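Long-range contacts in racemase, putative (PDB 3TCS), which binds magnesium and is probably an enzyme of the mandelate racemase/muconate lactonizing family, perhaps with hydro-lyase activity: residues F163-V168 and D201-A206; S139-D144 and Y331-I336; K26-F31 and T63-Q68. All blocks are in the same frame, centred on the assembly; numbering follows the deposited sequence.

Contact 1: residues F163-V168 and D201-A206. With MG (magnesium ion), chain J; DAL (D-alanine), chain L.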
loop_
_atom_site.group_PDB
_atom_site.type_symbol
_atom_site.label_atom_id
_atom_site.label_comp_id
_atom_site.label_asym_id
_atom_site.label_seq_id
_atom_site.Cartn_x
_atom_site.Cartn_y
_atom_site.Cartn_z
ATOM N N PHE B 163 -11.565 -25.388 -24.082
ATOM C CA PHE B 163 -10.652 -25.257 -22.944
ATOM C C PHE B 163 -10.190 -26.635 -22.484
ATOM O O PHE B 163 -10.972 -27.589 -22.510
ATOM C CB PHE B 163 -11.345 -24.579 -21.758
ATOM C CG PHE B 163 -11.669 -23.130 -21.976
ATOM C CD1 PHE B 163 -10.657 -22.182 -22.067
ATOM C CD2 PHE B 163 -12.991 -22.711 -22.050
ATOM C CE1 PHE B 163 -10.960 -20.828 -22.226
ATOM C CE2 PHE B 163 -13.306 -21.362 -22.209
ATOM C CZ PHE B 163 -12.288 -20.419 -22.296
ATOM N N THR B 164 -8.929 -26.740 -22.063
ATOM C CA THR B 164 -8.392 -28.007 -21.558
ATOM C C THR B 164 -7.738 -27.813 -20.185
ATOM O O THR B 164 -6.961 -28.657 -19.722
ATOM C CB THR B 164 -7.354 -28.621 -22.522
ATOM O OG1 THR B 164 -6.250 -27.722 -22.673
ATOM C CG2 THR B 164 -7.988 -28.893 -23.887
ATOM N N ALA B 165 -8.060 -26.693 -19.544
ATOM C CA ALA B 165 -7.551 -26.357 -18.216
ATOM C C ALA B 165 -8.658 -25.560 -17.532
ATOM O O ALA B 165 -9.319 -24.738 -18.169
ATOM C CB ALA B 165 -6.264 -25.526 -18.322
ATOM N N PHE B 166 -8.867 -25.814 -16.241
ATOM C CA PHE B 166 -9.934 -25.163 -15.489
ATOM C C PHE B 166 -9.538 -24.877 -14.047
ATOM O O PHE B 166 -8.899 -25.707 -13.404
ATOM C CB PHE B 166 -11.168 -26.076 -15.470
ATOM C CG PHE B 166 -11.616 -26.513 -16.828
ATOM C CD1 PHE B 166 -12.623 -25.826 -17.492
ATOM C CD2 PHE B 166 -10.971 -27.562 -17.481
ATOM C CE1 PHE B 166 -12.979 -26.171 -18.799
ATOM C CE2 PHE B 166 -11.317 -27.915 -18.785
ATOM C CZ PHE B 166 -12.324 -27.215 -19.443
ATOM N N LYS B 167 -9.934 -23.715 -13.538
ATOM C CA LYS B 167 -9.647 -23.362 -12.152
ATOM C C LYS B 167 -10.936 -23.052 -11.388
ATOM O O LYS B 167 -11.795 -22.312 -11.870
ATOM C CB LYS B 167 -8.701 -22.155 -12.065
ATOM C CG LYS B 167 -8.222 -21.887 -10.626
ATOM C CD LYS B 167 -7.057 -20.894 -10.555
ATOM C CE LYS B 167 -7.512 -19.443 -10.665
ATOM N NZ LYS B 167 -6.332 -18.510 -10.635
ATOM N N VAL B 168 -11.069 -23.630 -10.200
ATOM C CA VAL B 168 -12.239 -23.405 -9.365
ATOM C C VAL B 168 -11.766 -22.888 -8.010
ATOM O O VAL B 168 -10.567 -22.692 -7.808
ATOM C CB VAL B 168 -13.072 -24.704 -9.184
ATOM C CG1 VAL B 168 -13.585 -25.175 -10.535
ATOM C CG2 VAL B 168 -12.233 -25.785 -8.517
ATOM N N ASP B 201 -6.411 -30.182 -17.411
ATOM C CA ASP B 201 -5.681 -29.749 -16.229
ATOM C C ASP B 201 -6.668 -29.116 -15.269
ATOM O O ASP B 201 -7.558 -28.376 -15.683
ATOM C CB ASP B 201 -4.608 -28.722 -16.591
ATOM C CG ASP B 201 -3.450 -29.331 -17.348
ATOM O OD1 ASP B 201 -2.925 -30.372 -16.896
ATOM O OD2 ASP B 201 -3.056 -28.761 -18.386
ATOM N N LEU B 202 -6.513 -29.407 -13.986
ATOM C CA LEU B 202 -7.401 -28.844 -12.988
ATOM C C LEU B 202 -6.592 -28.038 -11.993
ATOM O O LEU B 202 -5.591 -28.516 -11.451
ATOM C CB LEU B 202 -8.176 -29.955 -12.276
ATOM C CG LEU B 202 -9.080 -30.778 -13.195
ATOM C CD1 LEU B 202 -9.777 -31.874 -12.394
ATOM C CD2 LEU B 202 -10.110 -29.854 -13.850
ATOM N N LEU B 203 -7.034 -26.804 -11.774
ATOM C CA LEU B 203 -6.384 -25.874 -10.864
ATOM C C LEU B 203 -7.382 -25.469 -9.787
ATOM O O LEU B 203 -8.591 -25.582 -9.981
ATOM C CB LEU B 203 -5.960 -24.610 -11.614
ATOM C CG LEU B 203 -5.012 -24.700 -12.812
ATOM C CD1 LEU B 203 -5.690 -25.399 -13.995
ATOM C CD2 LEU B 203 -4.599 -23.288 -13.201
ATOM N N ILE B 204 -6.886 -24.996 -8.655
ATOM C CA ILE B 204 -7.788 -24.545 -7.608
ATOM C C ILE B 204 -7.148 -23.339 -6.921
ATOM O O ILE B 204 -5.924 -23.198 -6.915
ATOM C CB ILE B 204 -8.105 -25.682 -6.604
ATOM C CG1 ILE B 204 -9.438 -25.392 -5.909
ATOM C CG2 ILE B 204 -6.980 -25.824 -5.590
ATOM C CD1 ILE B 204 -10.068 -26.608 -5.241
ATOM N N ASP B 205 -7.978 -22.458 -6.369
ATOM C CA ASP B 205 -7.493 -21.242 -5.716
ATOM C C ASP B 205 -8.204 -21.113 -4.374
ATOM O O ASP B 205 -9.432 -21.106 -4.327
ATOM C CB ASP B 205 -7.830 -20.030 -6.596
ATOM C CG ASP B 205 -7.042 -18.786 -6.223
ATOM O OD1 ASP B 205 -6.712 -18.613 -5.031
ATOM O OD2 ASP B 205 -6.770 -17.976 -7.137
ATOM N N ALA B 206 -7.445 -21.009 -3.288
ATOM C CA ALA B 206 -8.045 -20.905 -1.955
ATOM C C ALA B 206 -8.135 -19.476 -1.425
ATOM O O ALA B 206 -8.646 -19.241 -0.329
ATOM C CB ALA B 206 -7.266 -21.773 -0.970
HETATM MG MG MG J . -5.730 -16.199 -7.356
HETATM N N DAL L . -6.513 -15.912 -9.571
HETATM C CA DAL L . -7.908 -15.704 -9.144
HETATM C CB DAL L . -8.703 -15.003 -10.236
HETATM C C DAL L . -7.936 -14.868 -7.909
HETATM O O DAL L . -7.389 -15.242 -6.923
HETATM O O HOH W 1 -5.494 -16.243 -5.270
#

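Contact 2: residues S139-D144 and Y331-I336. With DAL (D-alanine), chain L.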
loop_
_atom_site.group_PDB
_atom_site.type_symbol
_atom_site.label_atom_id
_atom_site.label_comp_id
_atom_site.label_asym_id
_atom_site.label_seq_id
_atom_site.Cartn_x
_atom_site.Cartn_y
_atom_site.Cartn_z
ATOM N N SER B 139 -11.311 -19.808 -15.950
ATOM C CA SER B 139 -11.256 -19.474 -14.542
ATOM C C SER B 139 -12.596 -19.064 -13.934
ATOM O O SER B 139 -13.199 -18.074 -14.344
ATOM C CB SER B 139 -10.216 -18.363 -14.342
ATOM O OG SER B 139 -9.900 -18.174 -12.977
ATOM N N SER B 140 -13.056 -19.846 -12.958
ATOM C CA SER B 140 -14.300 -19.555 -12.252
ATOM C C SER B 140 -13.963 -18.675 -11.053
ATOM O O SER B 140 -13.000 -18.946 -10.336
ATOM C CB SER B 140 -14.964 -20.838 -11.750
ATOM O OG SER B 140 -15.969 -20.520 -10.803
ATOM N N MET B 141 -14.757 -17.633 -10.833
ATOM C CA MET B 141 -14.525 -16.706 -9.726
ATOM C C MET B 141 -15.451 -16.956 -8.537
ATOM O O MET B 141 -15.222 -16.445 -7.440
ATOM C CB MET B 141 -14.750 -15.267 -10.200
ATOM C CG MET B 141 -13.949 -14.858 -11.413
ATOM S SD MET B 141 -12.189 -14.852 -11.088
ATOM C CE MET B 141 -11.547 -15.185 -12.728
ATOM N N LYS B 142 -16.491 -17.750 -8.760
ATOM C CA LYS B 142 -17.491 -18.020 -7.737
ATOM C C LYS B 142 -17.234 -19.093 -6.691
ATOM O O LYS B 142 -16.565 -20.092 -6.943
ATOM C CB LYS B 142 -18.827 -18.331 -8.414
ATOM C CG LYS B 142 -19.404 -17.181 -9.220
ATOM C CD LYS B 142 -20.690 -17.599 -9.916
ATOM C CE LYS B 142 -21.374 -16.416 -10.583
ATOM N NZ LYS B 142 -22.658 -16.807 -11.228
ATOM N N ARG B 143 -17.790 -18.851 -5.507
ATOM C CA ARG B 143 -17.740 -19.775 -4.386
ATOM C C ARG B 143 -19.191 -20.078 -4.023
ATOM O O ARG B 143 -19.500 -21.112 -3.429
ATOM C CB ARG B 143 -17.021 -19.156 -3.190
ATOM C CG ARG B 143 -15.520 -19.280 -3.285
ATOM C CD ARG B 143 -14.847 -18.937 -1.978
ATOM N NE ARG B 143 -13.428 -19.259 -2.040
ATOM C CZ ARG B 143 -12.526 -18.547 -2.704
ATOM N NH1 ARG B 143 -12.884 -17.453 -3.363
ATOM N NH2 ARG B 143 -11.265 -18.950 -2.734
ATOM N N ASP B 144 -20.081 -19.163 -4.395
ATOM C CA ASP B 144 -21.506 -19.333 -4.134
ATOM C C ASP B 144 -22.143 -20.053 -5.315
ATOM O O ASP B 144 -23.140 -19.605 -5.878
ATOM C CB ASP B 144 -22.189 -17.980 -3.921
ATOM C CG ASP B 144 -21.824 -16.969 -4.984
ATOM O OD1 ASP B 144 -21.992 -17.268 -6.185
ATOM O OD2 ASP B 144 -21.366 -15.867 -4.615
ATOM N N TYR B 331 -0.391 -21.424 -19.057
ATOM C CA TYR B 331 -1.591 -20.847 -19.645
ATOM C C TYR B 331 -1.991 -19.486 -19.106
ATOM O O TYR B 331 -1.524 -19.046 -18.056
ATOM C CB TYR B 331 -2.761 -21.829 -19.448
ATOM C CG TYR B 331 -2.603 -22.733 -18.225
ATOM C CD1 TYR B 331 -2.876 -24.103 -18.307
ATOM C CD2 TYR B 331 -2.127 -22.233 -17.012
ATOM C CE1 TYR B 331 -2.669 -24.947 -17.217
ATOM C CE2 TYR B 331 -1.915 -23.074 -15.908
ATOM C CZ TYR B 331 -2.185 -24.430 -16.024
ATOM O OH TYR B 331 -1.941 -25.274 -14.961
ATOM N N LEU B 332 -2.880 -18.842 -19.854
ATOM C CA LEU B 332 -3.428 -17.527 -19.535
ATOM C C LEU B 332 -4.689 -17.696 -18.688
ATOM O O LEU B 332 -5.575 -18.465 -19.055
ATOM C CB LEU B 332 -3.825 -16.813 -20.833
ATOM C CG LEU B 332 -4.618 -15.510 -20.710
ATOM C CD1 LEU B 332 -3.645 -14.350 -20.575
ATOM C CD2 LEU B 332 -5.505 -15.318 -21.944
ATOM N N GLU B 333 -4.784 -16.988 -17.566
ATOM C CA GLU B 333 -5.998 -17.081 -16.763
ATOM C C GLU B 333 -7.102 -16.431 -17.594
ATOM O O GLU B 333 -6.936 -15.321 -18.107
ATOM C CB GLU B 333 -5.846 -16.342 -15.434
ATOM C CG GLU B 333 -7.169 -16.240 -14.681
ATOM C CD GLU B 333 -7.018 -15.858 -13.229
ATOM O OE1 GLU B 333 -6.087 -15.104 -12.867
ATOM O OE2 GLU B 333 -7.859 -16.317 -12.437
ATOM N N PHE B 334 -8.225 -17.120 -17.750
ATOM C CA PHE B 334 -9.305 -16.565 -18.554
ATOM C C PHE B 334 -10.641 -16.671 -17.833
ATOM O O PHE B 334 -11.213 -17.749 -17.730
ATOM C CB PHE B 334 -9.379 -17.300 -19.890
ATOM C CG PHE B 334 -10.217 -16.599 -20.921
ATOM C CD1 PHE B 334 -9.699 -15.532 -21.648
ATOM C CD2 PHE B 334 -11.532 -16.992 -21.146
ATOM C CE1 PHE B 334 -10.481 -14.865 -22.592
ATOM C CE2 PHE B 334 -12.325 -16.331 -22.087
ATOM C CZ PHE B 334 -11.795 -15.265 -22.810
ATOM N N SER B 335 -11.135 -15.544 -17.332
ATOM C CA SER B 335 -12.407 -15.534 -16.625
ATOM C C SER B 335 -13.544 -15.977 -17.533
ATOM O O SER B 335 -13.652 -15.516 -18.670
ATOM C CB SER B 335 -12.721 -14.135 -16.104
ATOM O OG SER B 335 -14.031 -14.103 -15.566
ATOM N N ILE B 336 -14.391 -16.877 -17.041
ATOM C CA ILE B 336 -15.527 -17.325 -17.837
ATOM C C ILE B 336 -16.854 -16.867 -17.228
ATOM O O ILE B 336 -17.916 -17.368 -17.584
ATOM C CB ILE B 336 -15.517 -18.878 -18.045
ATOM C CG1 ILE B 336 -15.224 -19.617 -16.739
ATOM C CG2 ILE B 336 -14.445 -19.248 -19.078
ATOM C CD1 ILE B 336 -16.338 -19.563 -15.716
HETATM N N DAL L . -6.513 -15.912 -9.571
HETATM C CA DAL L . -7.908 -15.704 -9.144
HETATM C CB DAL L . -8.703 -15.003 -10.236
HETATM C C DAL L . -7.936 -14.868 -7.909
HETATM O O DAL L . -7.389 -15.242 -6.923
#

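Contact 3: residues K26-F31 and T63-Q68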
loop_
_atom_site.group_PDB
_atom_site.type_symbol
_atom_site.label_atom_id
_atom_site.label_comp_id
_atom_site.label_asym_id
_atom_site.label_seq_id
_atom_site.Cartn_x
_atom_site.Cartn_y
_atom_site.Cartn_z
ATOM N N LYS B 26 3.256 15.087 -22.980
ATOM C CA LYS B 26 2.632 16.396 -22.995
ATOM C C LYS B 26 1.355 16.358 -22.166
ATOM O O LYS B 26 1.025 17.316 -21.468
ATOM C CB LYS B 26 2.316 16.772 -24.444
ATOM C CG LYS B 26 1.554 18.058 -24.652
ATOM C CD LYS B 26 1.257 18.231 -26.135
ATOM C CE LYS B 26 0.514 19.523 -26.432
ATOM N NZ LYS B 26 0.249 19.650 -27.901
ATOM N N ALA B 27 0.645 15.234 -22.230
ATOM C CA ALA B 27 -0.606 15.101 -21.501
ATOM C C ALA B 27 -0.954 13.674 -21.096
ATOM O O ALA B 27 -0.529 12.705 -21.729
ATOM C CB ALA B 27 -1.740 15.668 -22.336
ATOM N N ILE B 28 -1.740 13.575 -20.030
ATOM C CA ILE B 28 -2.228 12.302 -19.513
ATOM C C ILE B 28 -3.694 12.533 -19.183
ATOM O O ILE B 28 -4.026 13.409 -18.379
ATOM C CB ILE B 28 -1.492 11.867 -18.234
ATOM C CG1 ILE B 28 -0.003 11.688 -18.526
ATOM C CG2 ILE B 28 -2.079 10.547 -17.728
ATOM C CD1 ILE B 28 0.835 11.444 -17.296
ATOM N N GLU B 29 -4.565 11.762 -19.826
ATOM C CA GLU B 29 -6.008 11.871 -19.623
ATOM C C GLU B 29 -6.582 10.546 -19.149
ATOM O O GLU B 29 -6.085 9.490 -19.520
ATOM C CB GLU B 29 -6.694 12.227 -20.938
ATOM C CG GLU B 29 -6.259 13.542 -21.546
ATOM C CD GLU B 29 -6.596 13.620 -23.018
ATOM O OE1 GLU B 29 -5.875 12.997 -23.824
ATOM O OE2 GLU B 29 -7.590 14.292 -23.366
ATOM N N THR B 30 -7.632 10.608 -18.339
ATOM C CA THR B 30 -8.289 9.396 -17.864
ATOM C C THR B 30 -9.784 9.495 -18.163
ATOM O O THR B 30 -10.364 10.580 -18.144
ATOM C CB THR B 30 -8.090 9.175 -16.344
ATOM O OG1 THR B 30 -8.426 10.370 -15.635
ATOM C CG2 THR B 30 -6.647 8.797 -16.038
ATOM N N PHE B 31 -10.382 8.347 -18.457
ATOM C CA PHE B 31 -11.803 8.222 -18.773
ATOM C C PHE B 31 -12.208 7.054 -17.887
ATOM O O PHE B 31 -11.808 5.918 -18.134
ATOM C CB PHE B 31 -11.955 7.867 -20.251
ATOM C CG PHE B 31 -11.237 8.815 -21.171
ATOM C CD1 PHE B 31 -11.919 9.860 -21.789
ATOM C CD2 PHE B 31 -9.869 8.679 -21.398
ATOM C CE1 PHE B 31 -11.252 10.753 -22.621
ATOM C CE2 PHE B 31 -9.191 9.564 -22.225
ATOM C CZ PHE B 31 -9.883 10.608 -22.840
ATOM N N THR B 63 -8.022 9.452 -9.599
ATOM C CA THR B 63 -7.782 10.666 -8.828
ATOM C C THR B 63 -6.330 10.629 -8.350
ATOM O O THR B 63 -5.610 11.630 -8.409
ATOM C CB THR B 63 -8.733 10.747 -7.613
ATOM O OG1 THR B 63 -10.076 10.937 -8.080
ATOM C CG2 THR B 63 -8.343 11.915 -6.696
ATOM N N VAL B 64 -5.901 9.461 -7.885
ATOM C CA VAL B 64 -4.531 9.287 -7.411
ATOM C C VAL B 64 -3.545 9.489 -8.560
ATOM O O VAL B 64 -2.472 10.075 -8.383
ATOM C CB VAL B 64 -4.331 7.872 -6.796
ATOM C CG1 VAL B 64 -2.849 7.592 -6.561
ATOM C CG2 VAL B 64 -5.089 7.779 -5.480
ATOM N N LEU B 65 -3.912 9.016 -9.745
ATOM C CA LEU B 65 -3.036 9.152 -10.903
ATOM C C LEU B 65 -2.701 10.614 -11.195
ATOM O O LEU B 65 -1.537 10.967 -11.390
ATOM C CB LEU B 65 -3.684 8.509 -12.135
ATOM C CG LEU B 65 -2.833 8.378 -13.408
ATOM C CD1 LEU B 65 -3.435 7.306 -14.312
ATOM C CD2 LEU B 65 -2.749 9.715 -14.141
ATOM N N HIS B 66 -3.713 11.471 -11.222
ATOM C CA HIS B 66 -3.481 12.885 -11.512
ATOM C C HIS B 66 -2.821 13.626 -10.358
ATOM O O HIS B 66 -2.039 14.557 -10.563
ATOM C CB HIS B 66 -4.800 13.561 -11.870
ATOM C CG HIS B 66 -5.358 13.119 -13.187
ATOM N ND1 HIS B 66 -4.853 13.554 -14.392
ATOM C CD2 HIS B 66 -6.355 12.252 -13.487
ATOM C CE1 HIS B 66 -5.512 12.974 -15.380
ATOM N NE2 HIS B 66 -6.429 12.180 -14.858
ATOM N N ARG B 67 -3.131 13.203 -9.142
ATOM C CA ARG B 67 -2.582 13.842 -7.957
ATOM C C ARG B 67 -1.148 13.424 -7.658
ATOM O O ARG B 67 -0.317 14.255 -7.276
ATOM C CB ARG B 67 -3.453 13.509 -6.744
ATOM C CG ARG B 67 -3.077 14.239 -5.453
ATOM C CD ARG B 67 -3.551 15.687 -5.492
ATOM N NE ARG B 67 -5.007 15.765 -5.544
ATOM C CZ ARG B 67 -5.805 15.625 -4.489
ATOM N NH1 ARG B 67 -5.290 15.408 -3.286
ATOM N NH2 ARG B 67 -7.121 15.688 -4.639
ATOM N N GLN B 68 -0.848 12.145 -7.854
ATOM C CA GLN B 68 0.469 11.636 -7.496
ATOM C C GLN B 68 1.353 10.997 -8.552
ATOM O O GLN B 68 2.501 10.663 -8.264
ATOM C CB GLN B 68 0.293 10.660 -6.332
ATOM C CG GLN B 68 -0.314 11.313 -5.097
ATOM C CD GLN B 68 -0.749 10.299 -4.056
ATOM O OE1 GLN B 68 -1.859 9.774 -4.113
ATOM N NE2 GLN B 68 0.130 10.009 -3.109
#

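Contact 1: residues F163-V168 and D201-A206
Lys167 and Leu203 pair across two parallel strands of the TIM barrel. The strands belong to a beta-alpha-beta unit, with helix 184-196 in the crossover. Five backbone hydrogen bonds join the two segments. Leu203 N to Phe166 O is 2.7 Å with an angle of 162° at the hydrogen. Val168 N reaches Leu203 O from above the carbonyl plane, at 3.2 Å.

Apolar contacts follow the alternation of faces. Val168 CG2 meets Ile204 CG1 at 3.8 Å on the face packed against helix 184-196. On the Lys167 face, CG of Lys167 lies 3.7 Å from Leu203 CB, and the two side chains cross at about a right angle.

The polar ends of Lys167 and Asp205 line the D-alanine and magnesium site. The Lys167 chain leaves with CG anti to the backbone N (chi1 -172°) and bends at chi3. Its NZ comes to 2.8 Å from the D-alanine N, makes salt bridges with Glu231 and Glu333, and hydrogen-bonds Tyr137 OH. A methionine here would probably leave both glutamates without this positive partner. Asp205 OD1 accepts from Asn207 N and a magnesium-bound water. Glu231, Glu257, that water and the D-alanine N and O share the magnesium ion with Asp205 OD2, which binds it at 2.1 Å.

Contact 2: residues S139-D144 and Y331-I336
Ser139 and Ser335 form a parallel bridge where the two ends of the TIM barrel sheet meet. Strand 132-139 runs out here beside strand 332-335, and the chain then turns into the loop before helix 147-161.

Two backbone hydrogen bonds join Ser139 to strand 332-335 and to Ile336 just past it. Its N donates to Phe334 O at 2.7 Å, from above the carbonyl plane. Its O accepts from Ile336 N at 3.2 Å, with an angle of 160° at the hydrogen. The CA of Ser335 adds a CA-H...O contact to the same oxygen.

One side-chain hydrogen bond crosses the contact. Ser139 OG stands anti to its own nitrogen (chi1 -168°) and donates to Glu333 OE2 at 2.8 Å. The position of that oxygen is less certain in the model. The Glu333 chain is extended beyond CG, and its CG lies alongside Ser139 CB at 3.7 Å. Besides Lys167 at OE2, the carboxylate has Cys308 N as a donor to OE1.

Apolar groups close the rest. The Met141 chain bends at chi2 (-65°), which brings its end back to the strand. CE then touches Ser335 CB at 3.7 Å, and the thioether borders the D-alanine. On the other side of the backbone, Ile336 CD1 packs on Ser140 CA at 4.0 Å.

Met141 and Glu333 both line the D-alanine pocket, one with a thioether and one with a carboxylate. Ser139 probably helps to orient Glu333 from the second shell. A hydroxyl, a lysine and a backbone N-H all turn to one carboxylate, which would limit how far it can swing, as far as the modelled OE2 can be trusted.

Contact 3: residues K26-F31 and T63-Q68
His66 projects from helix 58-73 onto strand 25-32, in the N-terminal domain of this enolase-superfamily fold. The helix packs on the antiparallel sheet. The short segments run nearly antiparallel, 163° between their directions, with their axes 9.5 Å apart.

From CB of His66, the first torsion sets CG anti to the carbonyl carbon (chi1 -69°). This carries the ring across to the strand, which it meets edge-on. CD2 lies 3.5 Å from Thr30 OG1. NE2, next round the ring, makes a hydrogen bond of 2.8 Å with that same OG1, which lies in the ring plane. NE2 also lies 3.6 Å from Thr30 CG2. CE1 points to the backbone, 3.4 Å from Ile28 O, again in the ring plane. ND1 is hydrogen-bonded to Ser386 on strand 382-387. The ring therefore links the helix to two adjacent strands.

Leu65 packs beside it. Its CD2 sits over the centre of one face of the ring and touches Ile28 CG2 at 3.7 Å. Its CD1 meets Thr30 CG2 at 3.9 Å, the two chains tip to tip. Val39 of the neighbouring strand 37-43 also touches Leu65.

Bonded at both nitrogens and overlaid by Leu65 CD2 on one face, the imidazole is probably held in one orientation between helix and sheet.

Overall arrangement
All three contacts are buried, but they lie in different parts of the fold. Contacts 1 and 2 share the barrel sheet, with centres 8 Å apart, and both reach the D-alanine. They also meet through the backbone, where Lys167 O probably accepts from Ser140 N. Contact 1 is a regular strand pair with a metal ligand at its end. Contact 2 has a single bridge and a loop that lines the pocket. Contact 3 is on the opposite side of the chain's centre, about 26 Å from contact 1 and about 20 Å from contact 2 between nearest atoms. It joins helix to sheet mainly through side chains, far from the annotated sites. The outer side of its helix meets the second subunit.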